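Local coordinates for protein alcohol dehydrogenase (Aeropyrum pernix, PDB 1H2B) that probably oxidises alcohols with NAD+ as coenzyme, as a zinc-containing alcohol dehydrogenase from a hyperthermophilic archaeon, at residues L69-K72 with L73-L77; T172-R175 with A176-A180. All coordinates share one frame; numbering follows the deposited sequence.

Contact 1: L69-K72 with L73-L77; sequences LQPK and LPYTL
With CG set between its own backbone N and carbonyl carbon (chi1 69°), Tyr75 swings its ring back along the chain toward Pro71, and the two side chains meet at a slant. Tyr75 CE2 lies 3.7 Å from Pro71 CG and 3.8 Å from Pro71 CB, so this ring carbon rests against the CB-CG side of the proline. The carbonyl of Lys72 reaches the same ring nearer its root, Lys72 O standing 3.6 Å from Tyr75 CD2. Leu73 adds a methyl in the plane of the ring, at its edge, and that methyl, Leu73 CD2, also approaches Pro71 CG at 4.3 Å. A cis peptide bond before Pro74 turns the chain just ahead of strand 75-76, which pairs with strand 17-21. The phenol makes a weak hydrogen bond to the backbone oxygen of Leu131, while Leu60 of helix 55-61 touches the Tyr75 side chain. Were the tyrosine cut back to an alanine here, Pro71 would probably lose the ring it rests on, leaving a gap beside the Lys72 carbonyl. Within the turn itself, then, cohesion comes from apolar contact and probably from the limits that Pro71 and the cis bond before Pro74 set on the chain, with polar bonds directed to neighbouring loops and strands.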
loop_
_atom_site.group_PDB
_atom_site.type_symbol
_atom_site.label_atom_id
_atom_site.label_comp_id
_atom_site.label_asym_id
_atom_site.label_seq_id
_atom_site.Cartn_x
_atom_site.Cartn_y
_atom_site.Cartn_z
ATOM N N LEU B 69 10.354 28.694 13.219
ATOM C CA LEU B 69 9.631 28.463 14.468
ATOM C C LEU B 69 9.427 29.736 15.279
ATOM O O LEU B 69 8.532 29.786 16.126
ATOM C CB LEU B 69 10.366 27.434 15.334
ATOM C CG LEU B 69 10.604 26.059 14.709
ATOM C CD1 LEU B 69 11.380 25.227 15.687
ATOM C CD2 LEU B 69 9.304 25.363 14.281
ATOM N N GLN B 70 10.282 30.732 15.028
ATOM C CA GLN B 70 10.295 32.010 15.750
ATOM C C GLN B 70 9.992 31.893 17.259
ATOM O O GLN B 70 8.994 32.452 17.734
ATOM C CB GLN B 70 9.349 33.033 15.059
ATOM N N PRO B 71 10.848 31.182 18.007
ATOM C CA PRO B 71 10.590 30.930 19.429
ATOM C C PRO B 71 10.956 32.137 20.266
ATOM O O PRO B 71 11.820 32.927 19.870
ATOM C CB PRO B 71 11.559 29.790 19.763
ATOM C CG PRO B 71 12.736 30.034 18.845
ATOM C CD PRO B 71 12.128 30.575 17.571
ATOM N N LYS B 72 10.322 32.268 21.423
ATOM C CA LYS B 72 10.702 33.311 22.364
ATOM C C LYS B 72 11.961 32.887 23.114
ATOM O O LYS B 72 12.021 31.783 23.654
ATOM C CB LYS B 72 9.547 33.591 23.332
ATOM C CG LYS B 72 9.835 34.643 24.404
ATOM C CD LYS B 72 8.622 34.834 25.322
ATOM C CE LYS B 72 8.788 34.085 26.651
ATOM N NZ LYS B 72 7.879 32.905 26.795
ATOM N N LEU B 73 12.967 33.761 23.115
ATOM C CA LEU B 73 14.210 33.549 23.865
ATOM C C LEU B 73 14.142 34.264 25.216
ATOM O O LEU B 73 13.500 35.326 25.308
ATOM C CB LEU B 73 15.421 34.052 23.066
ATOM C CG LEU B 73 15.537 33.584 21.619
ATOM C CD1 LEU B 73 16.883 33.973 21.036
ATOM C CD2 LEU B 73 15.365 32.081 21.567
ATOM N N PRO B 74 14.748 33.705 26.271
ATOM C CA PRO B 74 15.382 32.371 26.279
ATOM C C PRO B 74 14.437 31.186 26.455
ATOM O O PRO B 74 13.307 31.330 26.943
ATOM C CB PRO B 74 16.283 32.440 27.512
ATOM C CG PRO B 74 15.556 33.369 28.435
ATOM C CD PRO B 74 14.924 34.393 27.568
ATOM N N TYR B 75 14.930 30.007 26.062
ATOM C CA TYR B 75 14.246 28.747 26.354
ATOM C C TYR B 75 15.221 27.609 26.529
ATOM O O TYR B 75 16.354 27.636 26.035
ATOM C CB TYR B 75 13.201 28.392 25.299
ATOM C CG TYR B 75 13.697 28.000 23.916
ATOM C CD1 TYR B 75 13.603 26.680 23.465
ATOM C CD2 TYR B 75 14.199 28.960 23.038
ATOM C CE1 TYR B 75 14.002 26.329 22.164
ATOM C CE2 TYR B 75 14.597 28.622 21.763
ATOM C CZ TYR B 75 14.502 27.305 21.325
ATOM O OH TYR B 75 14.888 27.010 20.031
ATOM N N THR B 76 14.760 26.591 27.248
ATOM C CA THR B 76 15.582 25.459 27.594
ATOM C C THR B 76 15.534 24.438 26.455
ATOM O O THR B 76 14.460 24.125 25.938
ATOM C CB THR B 76 14.974 24.825 28.828
ATOM O OG1 THR B 76 15.063 25.780 29.894
ATOM C CG2 THR B 76 15.781 23.631 29.315
ATOM N N LEU B 77 16.710 23.958 26.066
ATOM C CA LEU B 77 16.729 22.974 24.963
ATOM C C LEU B 77 16.520 21.572 25.541
ATOM O O LEU B 77 16.457 21.373 26.766
ATOM C CB LEU B 77 18.051 23.043 24.182
ATOM C CG LEU B 77 18.366 24.303 23.364
ATOM C CD1 LEU B 77 19.335 23.967 22.181
ATOM C CD2 LEU B 77 17.229 25.195 22.965
#

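Contact 2: T172-R175 with A176-A180; sequences TAYR and AVKKA. With NAJ (nicotinamide-adenine-dinucleotide (acidic form)), chain I.
Four successive i to i+4 hydrogen bonds carry helix 166-181 through this stretch, from Ala176 N to Thr172 O (3.0 Å) on to Lys179 N to Arg175 O, all four reasonably straight. Side chains one turn apart meet on two flanks. In the conformer modelled here, one of two, Lys178 passes over the ring of Tyr174: its CG stands 4.1 Å above one face, offset toward the rim, and its chain, bent at chi3, brings CE to 3.3 Å from Tyr174 OH. Both polar ends converge on Glu317, which accepts a hydrogen bond from the phenol and forms a salt bridge with the lysine. On the other flank Arg175 is extended from CG to NE, and Lys179 bends at chi4 (61°) to bring NZ to 3.4 Å from Arg175 NE. Glu301 of the second subunit forms salt bridges with both of these nitrogens, while a water accepts from Arg175 NH2 and Lys179 NZ; the latter also bonds Ser307. Toward the coenzyme, Thr172 places CG2 3.4 Å from the carboxamide oxygen O7N of the nicotinamide, and its hydroxyl bonds back to Asp168 O. The close approach of two cations is therefore probably offset by the shared Glu301 of the second subunit, with Glu119 and Glu314 also balancing the arginine; the shared carboxylate ties this helix to that subunit while its earlier turn lines the nicotinamide pocket.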
loop_
_atom_site.group_PDB
_atom_site.type_symbol
_atom_site.label_atom_id
_atom_site.label_comp_id
_atom_site.label_asym_id
_atom_site.label_seq_id
_atom_site.Cartn_x
_atom_site.Cartn_y
_atom_site.Cartn_z
ATOM N N THR B 172 12.865 8.628 14.885
ATOM C CA THR B 172 13.097 9.181 13.540
ATOM C C THR B 172 13.693 8.103 12.630
ATOM O O THR B 172 13.247 7.910 11.471
ATOM C CB THR B 172 14.023 10.395 13.614
ATOM O OG1 THR B 172 13.442 11.365 14.483
ATOM C CG2 THR B 172 14.161 11.033 12.215
ATOM N N ALA B 173 14.703 7.370 13.131
ATOM C CA ALA B 173 15.280 6.298 12.337
ATOM C C ALA B 173 14.217 5.235 12.035
ATOM O O ALA B 173 14.175 4.726 10.927
ATOM C CB ALA B 173 16.492 5.669 13.077
ATOM N N TYR B 174 13.344 4.937 13.000
ATOM C CA TYR B 174 12.330 3.892 12.823
ATOM C C TYR B 174 11.274 4.237 11.782
ATOM O O TYR B 174 10.996 3.407 10.889
ATOM C CB TYR B 174 11.665 3.605 14.215
ATOM C CG TYR B 174 10.668 2.497 14.166
ATOM C CD1 TYR B 174 9.309 2.773 14.263
ATOM C CD2 TYR B 174 11.103 1.174 14.071
ATOM C CE1 TYR B 174 8.381 1.764 14.215
ATOM C CE2 TYR B 174 10.189 0.139 14.026
ATOM C CZ TYR B 174 8.827 0.451 14.089
ATOM O OH TYR B 174 7.926 -0.600 14.052
ATOM N N ARG B 175 10.740 5.468 11.833
ATOM C CA ARG B 175 9.807 5.884 10.782
ATOM C C ARG B 175 10.472 5.872 9.427
ATOM O O ARG B 175 9.877 5.421 8.427
ATOM C CB ARG B 175 9.221 7.264 11.061
ATOM C CG ARG B 175 8.178 7.693 10.015
ATOM C CD ARG B 175 7.569 8.998 10.443
ATOM N NE ARG B 175 6.601 9.606 9.540
ATOM C CZ ARG B 175 5.287 9.517 9.660
ATOM N NH1 ARG B 175 4.728 8.761 10.595
ATOM N NH2 ARG B 175 4.501 10.185 8.837
ATOM N N ALA B 176 11.723 6.339 9.359
ATOM C CA ALA B 176 12.410 6.344 8.085
ATOM C C ALA B 176 12.653 4.940 7.564
ATOM O O ALA B 176 12.559 4.706 6.369
ATOM C CB ALA B 176 13.754 7.139 8.247
ATOM N N VAL B 177 13.004 4.005 8.459
ATOM C CA VAL B 177 13.230 2.613 8.034
ATOM C C VAL B 177 11.915 1.976 7.607
ATOM O O VAL B 177 11.908 1.182 6.650
ATOM C CB VAL B 177 13.978 1.816 9.131
ATOM C CG1 VAL B 177 13.886 0.291 8.838
ATOM C CG2 VAL B 177 15.463 2.302 9.217
ATOM N N LYS B 178 10.818 2.289 8.290
ATOM C CA LYS B 178 9.481 1.848 7.794
ATOM C C LYS B 178 9.246 2.309 6.383
ATOM O O LYS B 178 8.798 1.510 5.530
ATOM C CB LYS B 178 8.368 2.371 8.687
ATOM C CG LYS B 178 8.383 1.765 10.060
ATOM C CD LYS B 178 7.013 1.916 10.725
ATOM C CE LYS B 178 6.551 0.603 11.297
ATOM N NZ LYS B 178 5.082 0.466 11.614
ATOM N N LYS B 179 9.541 3.578 6.078
ATOM C CA LYS B 179 9.422 4.040 4.698
ATOM C C LYS B 179 10.303 3.198 3.761
ATOM O O LYS B 179 9.842 2.695 2.730
ATOM C CB LYS B 179 9.830 5.522 4.552
ATOM C CG LYS B 179 8.875 6.531 5.174
ATOM C CD LYS B 179 9.431 7.899 4.842
ATOM C CE LYS B 179 8.419 8.987 5.124
ATOM N NZ LYS B 179 8.055 9.005 6.545
ATOM N N ALA B 180 11.550 2.967 4.155
ATOM C CA ALA B 180 12.498 2.216 3.336
ATOM C C ALA B 180 11.986 0.815 3.049
ATOM O O ALA B 180 12.141 0.340 1.914
ATOM C CB ALA B 180 13.865 2.146 4.029
HETATM P PA NAJ I . 25.286 13.113 14.297
HETATM O O1A NAJ I . 26.182 14.318 14.357
HETATM O O2A NAJ I . 25.239 12.147 15.493
HETATM O O5B NAJ I . 25.671 12.137 13.094
HETATM C C5B NAJ I . 26.074 12.625 11.807
HETATM C C4B NAJ I . 26.934 11.509 11.240
HETATM O O4B NAJ I . 27.200 11.847 9.863
HETATM C C3B NAJ I . 28.259 11.314 11.977
HETATM O O3B NAJ I . 28.496 9.932 12.293
HETATM C C2B NAJ I . 29.208 11.871 10.925
HETATM O O2B NAJ I . 30.550 11.368 11.025
HETATM C C1B NAJ I . 28.549 11.491 9.593
HETATM N N9A NAJ I . 28.990 12.274 8.438
HETATM C C8A NAJ I . 29.402 13.610 8.349
HETATM N N7A NAJ I . 29.686 13.906 7.051
HETATM C C5A NAJ I . 29.469 12.777 6.316
HETATM C C6A NAJ I . 29.590 12.482 4.980
HETATM N N6A NAJ I . 30.036 13.365 4.075
HETATM N N1A NAJ I . 29.216 11.237 4.548
HETATM C C2A NAJ I . 28.795 10.249 5.421
HETATM N N3A NAJ I . 28.706 10.542 6.737
HETATM C C4A NAJ I . 29.043 11.784 7.173
HETATM O O3 NAJ I . 23.836 13.664 13.949
HETATM P PN NAJ I . 22.393 13.103 14.402
HETATM O O1N NAJ I . 22.009 13.676 15.686
HETATM O O2N NAJ I . 22.356 11.639 14.210
HETATM O O5D NAJ I . 21.476 13.867 13.327
HETATM C C5D NAJ I . 21.605 13.495 11.957
HETATM C C4D NAJ I . 20.875 14.511 11.093
HETATM O O4D NAJ I . 19.462 14.300 11.264
HETATM C C3D NAJ I . 21.112 15.964 11.504
HETATM O O3D NAJ I . 20.951 16.790 10.336
HETATM C C2D NAJ I . 19.957 16.238 12.477
HETATM O O2D NAJ I . 19.630 17.587 12.658
HETATM C C1D NAJ I . 18.850 15.483 11.718
HETATM N N1N NAJ I . 17.620 15.145 12.434
HETATM C C2N NAJ I . 16.501 15.004 11.667
HETATM C C3N NAJ I . 15.309 14.621 12.257
HETATM C C7N NAJ I . 14.076 14.529 11.419
HETATM O O7N NAJ I . 12.952 14.237 12.097
HETATM N N7N NAJ I . 14.030 14.639 10.088
HETATM C C4N NAJ I . 15.207 14.337 13.659
HETATM C C5N NAJ I . 16.447 14.332 14.358
HETATM C C6N NAJ I . 17.615 14.763 13.758
HETATM O O HOH W 1 5.430 10.532 5.821
#

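Overall arrangement
Contact 1 and contact 2 illustrate how short-range contacts can serve quite different parts of one enzyme. They lie on opposite sides of the chain's centre, their own centres about 28 Å apart and their nearest atoms about 14 Å apart, without touching. Contact 1 is at the surface, in the GroES-like domain; the Tyr75 side chain is about 8 Å from that of the zinc ligand His79, about 10 Å from bound octanoic acid and about 12 Å from a bound zinc ion. Contact 2 is buried and closer to the chemistry: the Thr172 side chain lies about 5 Å from octanoic acid and about 6 Å from a bound zinc ion. The two contacts thus stand at different ranges from the ligand site, contact 2 the nearer.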